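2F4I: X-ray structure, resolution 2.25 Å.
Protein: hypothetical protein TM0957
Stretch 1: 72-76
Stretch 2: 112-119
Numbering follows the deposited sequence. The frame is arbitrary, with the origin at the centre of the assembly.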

# COMPACT_ATOMS: atom_id res chain seq x y z
N ARG A 72 -8.80 7.45 -6.37
CA ARG A 72 -8.51 7.97 -5.04
C ARG A 72 -7.44 7.11 -4.37
O ARG A 72 -7.61 5.92 -4.21
CB ARG A 72 -9.82 7.94 -4.22
CG ARG A 72 -10.94 8.75 -4.87
CD ARG A 72 -10.57 10.23 -4.95
NE ARG A 72 -11.63 11.04 -5.56
CZ ARG A 72 -11.64 11.52 -6.80
NH1 ARG A 72 -10.66 11.30 -7.65
NH2 ARG A 72 -12.67 12.27 -7.21
N TYR A 73 -6.31 7.72 -4.02
CA TYR A 73 -5.13 6.99 -3.56
C TYR A 73 -4.94 7.12 -2.05
O TYR A 73 -4.74 8.22 -1.54
CB TYR A 73 -3.84 7.46 -4.27
CG TYR A 73 -3.90 7.29 -5.75
CD1 TYR A 73 -3.53 6.09 -6.32
CD2 TYR A 73 -4.38 8.31 -6.58
CE1 TYR A 73 -3.66 5.87 -7.68
CE2 TYR A 73 -4.48 8.13 -7.96
CZ TYR A 73 -4.12 6.90 -8.51
OH TYR A 73 -4.24 6.64 -9.86
N TYR A 74 -4.98 5.97 -1.36
CA TYR A 74 -4.98 5.89 0.09
C TYR A 74 -3.65 5.34 0.58
O TYR A 74 -3.06 4.47 -0.07
CB TYR A 74 -6.06 4.94 0.56
CG TYR A 74 -7.46 5.47 0.48
CD1 TYR A 74 -8.17 5.43 -0.72
CD2 TYR A 74 -8.07 5.98 1.61
CE1 TYR A 74 -9.45 5.89 -0.77
CE2 TYR A 74 -9.34 6.45 1.57
CZ TYR A 74 -10.05 6.40 0.38
OH TYR A 74 -11.34 6.88 0.35
N ILE A 75 -3.21 5.84 1.73
CA ILE A 75 -2.12 5.20 2.44
C ILE A 75 -2.52 5.04 3.90
O ILE A 75 -2.97 6.00 4.55
CB ILE A 75 -0.77 5.90 2.17
CG1 ILE A 75 0.32 5.34 3.07
CG2 ILE A 75 -0.85 7.37 2.26
CD1 ILE A 75 1.68 5.59 2.43
N ILE A 76 -2.48 3.78 4.35
CA ILE A 76 -2.89 3.39 5.69
C ILE A 76 -1.76 2.71 6.44
O ILE A 76 -0.82 2.17 5.85
CB ILE A 76 -4.21 2.53 5.73
CG1 ILE A 76 -4.07 1.27 4.89
CG2 ILE A 76 -5.38 3.38 5.32
CD1 ILE A 76 -5.10 0.15 5.19
N ASN A 112 0.80 2.97 -11.03
CA ASN A 112 1.22 4.22 -10.40
C ASN A 112 0.67 4.41 -9.01
O ASN A 112 0.84 5.49 -8.46
CB ASN A 112 0.84 5.42 -11.28
CG ASN A 112 1.78 5.60 -12.46
OD1 ASN A 112 2.82 4.93 -12.57
ND2 ASN A 112 1.44 6.52 -13.35
N GLY A 113 0.03 3.38 -8.45
CA GLY A 113 -0.50 3.40 -7.10
C GLY A 113 0.46 3.80 -6.01
O GLY A 113 0.07 4.52 -5.12
N ILE A 114 1.71 3.32 -6.07
CA ILE A 114 2.69 3.66 -4.99
C ILE A 114 3.07 5.13 -5.09
O ILE A 114 3.00 5.83 -4.11
CB ILE A 114 3.96 2.71 -4.92
CG1 ILE A 114 3.55 1.28 -4.48
CG2 ILE A 114 5.00 3.26 -3.91
CD1 ILE A 114 4.39 0.12 -5.03
N VAL A 115 3.45 5.59 -6.28
CA VAL A 115 3.91 6.98 -6.44
C VAL A 115 2.77 7.97 -6.25
O VAL A 115 2.99 9.03 -5.73
CB VAL A 115 4.66 7.22 -7.83
CG1 VAL A 115 5.91 6.38 -7.89
CG2 VAL A 115 3.72 7.00 -9.06
N ASN A 116 1.56 7.60 -6.65
CA ASN A 116 0.38 8.46 -6.50
C ASN A 116 -0.18 8.51 -5.08
O ASN A 116 -0.54 9.59 -4.60
CB ASN A 116 -0.69 8.05 -7.52
CG ASN A 116 -0.26 8.35 -8.94
OD1 ASN A 116 0.79 8.93 -9.18
ND2 ASN A 116 -1.11 8.02 -9.89
N ALA A 117 -0.17 7.38 -4.37
CA ALA A 117 -0.58 7.35 -2.94
C ALA A 117 0.39 8.07 -2.02
O ALA A 117 -0.05 8.70 -1.05
CB ALA A 117 -0.82 5.89 -2.46
N THR A 118 1.70 7.96 -2.31
CA THR A 118 2.77 8.49 -1.43
C THR A 118 3.22 9.92 -1.81
O THR A 118 3.75 10.68 -0.99
CB THR A 118 4.06 7.55 -1.49
OG1 THR A 118 4.67 7.60 -2.79
CG2 THR A 118 3.72 6.07 -1.08
N GLY A 119 3.00 10.26 -3.07
CA GLY A 119 3.50 11.50 -3.67
C GLY A 119 5.01 11.58 -3.83
O GLY A 119 5.58 12.69 -3.99
O HOH W 1 -2.63 8.92 -0.21

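A short helix, residues 113-118, lies across the strand 72-76, the two axes crossing at -78° and approaching to 7.1 Å. Such a near-perpendicular packing leaves little room for a long seam, and the contact gathers around Tyr 73, Ile 75 and the later part of the helix.

Asn 112 stands at the N-cap position, although its side chain makes no capping bond. Its backbone O accepts from Asn 116 N at 2.9 Å. Gly 113 follows, and its CA lies 4.1 Å from Tyr 73 CE1. Glycine offers the tyrosine ring a bare stretch of backbone, but a CB here would still have room, so the geometry does not demand glycine.

Ile 114 and Val 115 are buried and turn their CA-to-CB bonds away from the strand, so their apolar side chains take no part in this contact. Asn 116, one residue on, points toward the strand and is the main polar partner of Tyr 73. Its CB sits over one face of the ring, 3.5 Å from the ring centroid and only 4° off the normal, an almost ideal CH-pi contact. From that position the side chain reaches along the ring, so that ND2 donates a weak hydrogen bond to Tyr 73 OH at 3.4 Å. Asparagine thus serves the tyrosine twice, with an aliphatic carbon for the ring and an amide for the hydroxyl.

Ala 117 marks the closest passage of the backbones, its CA lying 4.6 Å from that of Tyr 73. Tyr 73 CB comes within 3.5 Å of Ala 117 CA, and the two CB atoms are 3.9 Å apart. The small methyl group suits so tight a crossing; it also lies 3.6 Å from Tyr 74 O, whose own side chain points away from the helix. The carbonyl of Ala 117 faces Ile 75, with CG2 of the isoleucine 3.7 Å from Ala 117 O. A water bridges the two backbones, donating to Tyr 73 O at 2.6 Å and to Ala 117 O at 2.7 Å.

Thr 118 directs its CA-to-CB bond away from the strand, yet its CG2 still meets Ile 75 CD1 at 4.1 Å. Its hydroxyl turns back to the helix, OG1 donating to Ile 114 O at 2.8 Å, so the threonine combines an apolar contact with a satisfied polar group. Gly 119 then leaves the helix with positive phi, a conformation that favours glycine, and takes no part in the contact.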